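Local coordinates for uncharacterized protein (Danio rerio, PDB 5HBA) that probably forms part of the globular recognition head of complement C1q, which starts the complement pathway in innate immunity, at residues D30-F35 against T43-G48; F78-S83 against L88-G93. All coordinates share one frame; numbering follows the deposited sequence.

Contact 1 of 2, residues D30-F35 against T43-G48; sequences DANDDF and TCKVPG
Two loops at one end of the C1q jelly-roll sandwich meet here, the turn that leaves strand 26-30 and the loop that leads from strand 41-43 into strand 48-59, and Lys45 of the second reaches across to the backbone of Asn32 and Asp33 in the first. Its ammonium group gives two hydrogen bonds to consecutive carbonyls. The shorter runs from NZ of Lys45 to O of Asn32 (2.7 Å), nearly in line with the C=O bond; in the other, to O of Asp33 at 3.1 Å, NZ stands well above the carbonyl plane. With CG anti to its own carbonyl carbon (chi1 -71°), the lysine chain runs obliquely past OD1 of Asp34, CG and CE of Lys45 each 3.4 Å from that oxygen, and a long salt bridge links the two charges. The amide of Asn32 gives weak hydrogen bonds from ND2 to this same carboxylate and rests against CG2 of Val46. A water donates to OD2 of Asp34 and accepts the N-H of Val46 (2.8 Å), tying the carboxylate to the far loop a second time. Beside these, N of Thr43 bonds almost straight to O of Asp34 at 3.0 Å, next to the antiparallel strands 35-36 and 41-43. The turn itself, type I from Asp30 to Asp33, is clamped from within: the carboxylate of Asp30 receives N of Asp34 on the syn side of OD1 and N of Phe35 on OD2. Asp30 is answered by a salt bridge from Lys27, and Lys45 probably offsets part of the charge of Asp33 and Asp34. The join between the loops rests mainly on polar bonds and hardly on apolar packing.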
# COMPACT_ATOMS: atom_id res chain seq x y z
N ASP A 30 -2.75 -17.93 2.21
CA ASP A 30 -3.73 -18.08 1.15
C ASP A 30 -4.98 -18.78 1.66
O ASP A 30 -5.17 -19.95 1.46
CB ASP A 30 -3.13 -18.77 -0.06
CG ASP A 30 -4.08 -18.86 -1.22
OD1 ASP A 30 -5.18 -18.40 -1.13
OD2 ASP A 30 -3.72 -19.41 -2.22
N ALA A 31 -5.90 -18.12 2.31
CA ALA A 31 -6.96 -18.80 3.01
C ALA A 31 -7.88 -19.74 2.22
O ALA A 31 -8.23 -20.82 2.67
CB ALA A 31 -7.79 -17.83 3.80
N ASN A 32 -8.25 -19.31 1.03
CA ASN A 32 -9.20 -20.04 0.20
C ASN A 32 -8.50 -20.80 -0.91
O ASN A 32 -9.16 -21.32 -1.81
CB ASN A 32 -10.22 -19.06 -0.38
CG ASN A 32 -11.49 -19.74 -0.81
OD1 ASN A 32 -12.03 -20.58 -0.10
ND2 ASN A 32 -11.98 -19.38 -2.00
N ASP A 33 -7.17 -20.88 -0.84
CA ASP A 33 -6.36 -21.52 -1.89
C ASP A 33 -6.70 -20.94 -3.27
O ASP A 33 -7.01 -21.68 -4.22
CB ASP A 33 -6.54 -23.05 -1.87
CG ASP A 33 -5.52 -23.78 -2.73
OD1 ASP A 33 -4.40 -23.26 -2.93
OD2 ASP A 33 -5.83 -24.89 -3.21
N ASP A 34 -6.65 -19.61 -3.36
CA ASP A 34 -7.04 -18.90 -4.56
C ASP A 34 -5.85 -18.52 -5.43
O ASP A 34 -6.02 -18.07 -6.57
CB ASP A 34 -7.76 -17.61 -4.18
CG ASP A 34 -9.19 -17.84 -3.76
OD1 ASP A 34 -9.85 -18.74 -4.32
OD2 ASP A 34 -9.67 -17.11 -2.87
N PHE A 35 -4.64 -18.65 -4.89
CA PHE A 35 -3.45 -18.22 -5.61
C PHE A 35 -2.54 -19.37 -6.04
O PHE A 35 -2.20 -20.24 -5.24
CB PHE A 35 -2.63 -17.24 -4.75
CG PHE A 35 -1.81 -16.29 -5.57
CD1 PHE A 35 -0.60 -16.69 -6.12
CD2 PHE A 35 -2.27 -15.00 -5.81
CE1 PHE A 35 0.15 -15.82 -6.89
CE2 PHE A 35 -1.53 -14.12 -6.58
CZ PHE A 35 -0.32 -14.53 -7.12
N THR A 43 -6.91 -16.42 -8.96
CA THR A 43 -8.13 -16.74 -9.70
C THR A 43 -9.33 -16.70 -8.76
O THR A 43 -9.40 -17.45 -7.79
CB THR A 43 -8.06 -18.15 -10.35
OG1 THR A 43 -6.99 -18.19 -11.30
CG2 THR A 43 -9.38 -18.47 -11.07
N CYS A 44 -10.27 -15.82 -9.06
CA CYS A 44 -11.46 -15.64 -8.24
C CYS A 44 -12.35 -16.89 -8.21
O CYS A 44 -12.79 -17.38 -9.26
CB CYS A 44 -12.26 -14.44 -8.78
SG CYS A 44 -13.75 -14.03 -7.84
N LYS A 45 -12.61 -17.40 -7.01
CA LYS A 45 -13.62 -18.44 -6.80
C LYS A 45 -14.88 -17.81 -6.22
O LYS A 45 -16.00 -18.21 -6.55
CB LYS A 45 -13.11 -19.52 -5.83
CG LYS A 45 -12.03 -20.44 -6.36
CD LYS A 45 -11.78 -21.56 -5.35
CE LYS A 45 -10.33 -21.98 -5.31
NZ LYS A 45 -10.01 -22.60 -4.00
N VAL A 46 -14.69 -16.82 -5.35
CA VAL A 46 -15.79 -16.11 -4.71
C VAL A 46 -16.01 -14.74 -5.35
O VAL A 46 -15.19 -13.83 -5.16
CB VAL A 46 -15.51 -15.90 -3.21
CG1 VAL A 46 -16.65 -15.12 -2.56
CG2 VAL A 46 -15.30 -17.23 -2.52
N PRO A 47 -17.11 -14.57 -6.09
CA PRO A 47 -17.42 -13.30 -6.76
C PRO A 47 -17.59 -12.18 -5.74
O PRO A 47 -18.23 -12.38 -4.71
CB PRO A 47 -18.76 -13.58 -7.46
CG PRO A 47 -18.84 -15.08 -7.54
CD PRO A 47 -18.17 -15.58 -6.31
N GLY A 48 -17.04 -11.00 -6.03
CA GLY A 48 -17.15 -9.90 -5.09
C GLY A 48 -16.16 -8.77 -5.33
O GLY A 48 -15.55 -8.68 -6.41
O HOH W 1 -12.09 -15.98 -4.59

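Contact 2 of 2, residues F78-S83 against L88-G93; sequences FCDFNS and LVVSGG
With chi1 at -58°, CG of Phe78 lies anti to its own carbonyl carbon, and the ring is laid flat beneath the backbone of Gly92; Val90, whose CG1 is anti to its backbone N (chi1 -172°), sends that methyl to CB of Phe78 and CG2 to Asp80. CA of Gly92 sits over the centre of the Phe78 ring, 3.5 Å from the centroid, in a CH-pi contact only 5° off the ring normal. Gly92, with no side chain on this side, lets its backbone come down onto the ring. With an alanine at Phe78 the ring is gone, which would probably open a gap under Gly92 and cost its CA the CH-pi contact, though CB would still meet Val90. Strands 75-80 and 87-98 run antiparallel but belong to the two different sheets of the C1q sandwich, so they face each other across its interior through side chains, the axes of 78-80 and 88-93 approaching to 7.0 Å. Near the end where the chain turns from one strand into the other, OD2 of Asp80 comes within 3.3 Å of CG2 of Val90 and 3.4 Å of CB of Leu88, while its OD1 accepts the backbone N of Val89 of the third subunit. Asn82 slides alongside Leu88, OD1 lying 3.5 Å from CD1 of Leu88, and a water joins OD1 of Asn82 to N of Leu88.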
# COMPACT_ATOMS: atom_id res chain seq x y z
N PHE A 78 2.54 1.27 -12.46
CA PHE A 78 3.23 1.92 -11.35
C PHE A 78 4.71 1.84 -11.65
O PHE A 78 5.26 0.74 -11.73
CB PHE A 78 2.91 1.20 -10.04
CG PHE A 78 1.43 1.17 -9.72
CD1 PHE A 78 0.82 2.24 -9.07
CD2 PHE A 78 0.66 0.09 -10.11
CE1 PHE A 78 -0.56 2.21 -8.81
CE2 PHE A 78 -0.71 0.05 -9.84
CZ PHE A 78 -1.32 1.11 -9.19
N CYS A 79 5.34 3.00 -11.84
CA CYS A 79 6.72 3.08 -12.32
C CYS A 79 7.63 3.95 -11.43
O CYS A 79 7.30 5.09 -11.10
CB CYS A 79 6.75 3.69 -13.74
SG CYS A 79 6.30 2.62 -15.12
N ASP A 80 8.79 3.39 -11.07
CA ASP A 80 9.89 4.17 -10.52
C ASP A 80 10.95 4.33 -11.62
O ASP A 80 11.63 3.36 -11.97
CB ASP A 80 10.52 3.47 -9.31
CG ASP A 80 9.81 3.79 -8.00
OD1 ASP A 80 8.79 4.50 -8.02
OD2 ASP A 80 10.26 3.29 -6.93
N PHE A 81 11.08 5.54 -12.15
CA PHE A 81 12.10 5.83 -13.17
C PHE A 81 13.38 6.38 -12.54
O PHE A 81 13.82 7.48 -12.89
CB PHE A 81 11.55 6.81 -14.22
CG PHE A 81 10.55 6.21 -15.15
CD1 PHE A 81 10.95 5.41 -16.21
CD2 PHE A 81 9.19 6.46 -14.98
CE1 PHE A 81 10.02 4.85 -17.08
CE2 PHE A 81 8.26 5.91 -15.85
CZ PHE A 81 8.67 5.10 -16.90
N ASN A 82 13.98 5.61 -11.64
CA ASN A 82 15.23 6.02 -11.01
C ASN A 82 16.46 5.55 -11.78
O ASN A 82 16.34 4.89 -12.82
CB ASN A 82 15.30 5.51 -9.56
CG ASN A 82 15.12 4.01 -9.46
OD1 ASN A 82 14.01 3.51 -9.28
ND2 ASN A 82 16.23 3.27 -9.56
N SER A 83 17.64 5.91 -11.27
CA SER A 83 18.92 5.58 -11.90
C SER A 83 19.28 4.09 -11.77
O SER A 83 18.79 3.39 -10.88
CB SER A 83 20.04 6.43 -11.31
OG SER A 83 20.65 5.76 -10.22
N LEU A 88 14.70 0.68 -5.50
CA LEU A 88 13.62 1.26 -4.71
C LEU A 88 12.41 0.32 -4.64
O LEU A 88 12.30 -0.61 -5.44
CB LEU A 88 13.18 2.60 -5.31
CG LEU A 88 14.23 3.70 -5.49
CD1 LEU A 88 13.62 4.94 -6.16
CD2 LEU A 88 14.84 4.06 -4.15
N VAL A 89 11.52 0.54 -3.67
CA VAL A 89 10.30 -0.26 -3.58
C VAL A 89 9.14 0.49 -4.23
O VAL A 89 8.77 1.57 -3.79
CB VAL A 89 9.94 -0.60 -2.12
CG1 VAL A 89 8.58 -1.33 -2.05
CG2 VAL A 89 11.05 -1.45 -1.48
N VAL A 90 8.59 -0.09 -5.31
CA VAL A 90 7.39 0.45 -5.92
C VAL A 90 6.20 -0.29 -5.34
O VAL A 90 6.20 -1.51 -5.26
CB VAL A 90 7.36 0.21 -7.44
CG1 VAL A 90 6.19 0.98 -8.07
CG2 VAL A 90 8.65 0.64 -8.09
N SER A 91 5.17 0.46 -4.96
CA SER A 91 3.94 -0.13 -4.48
C SER A 91 2.76 0.36 -5.31
O SER A 91 2.76 1.49 -5.81
CB SER A 91 3.71 0.22 -3.01
OG SER A 91 4.78 -0.25 -2.22
N GLY A 92 1.76 -0.50 -5.45
CA GLY A 92 0.57 -0.16 -6.23
C GLY A 92 -0.52 -1.13 -5.86
O GLY A 92 -0.27 -2.13 -5.17
N GLY A 93 -1.74 -0.85 -6.30
CA GLY A 93 -2.85 -1.71 -5.97
C GLY A 93 -4.17 -1.03 -6.22
O GLY A 93 -4.21 0.17 -6.58
O HOH W 2 14.13 0.85 -8.42

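How the contacts relate
Contact 1 is complete before the chain reaches contact 2, and the domain's centre falls between them, with 27 Å between the centres of the two contacts and about 12 Å between nearest atoms. Both draw on the same pair of sheets: strands 35-36 and 41-43 lie at one side of the five-stranded sheet and strand 75-80 at its other edge, while strands 26-30, 48-59 and 87-98 belong to the six-stranded one. Contact 1 lies at the surface, whereas contact 2 is buried and borders both neighbouring subunits. In one C1q domain of the trimer, contact 1 ties together two loops that pass between the sheets, and contact 2 packs one sheet on the other.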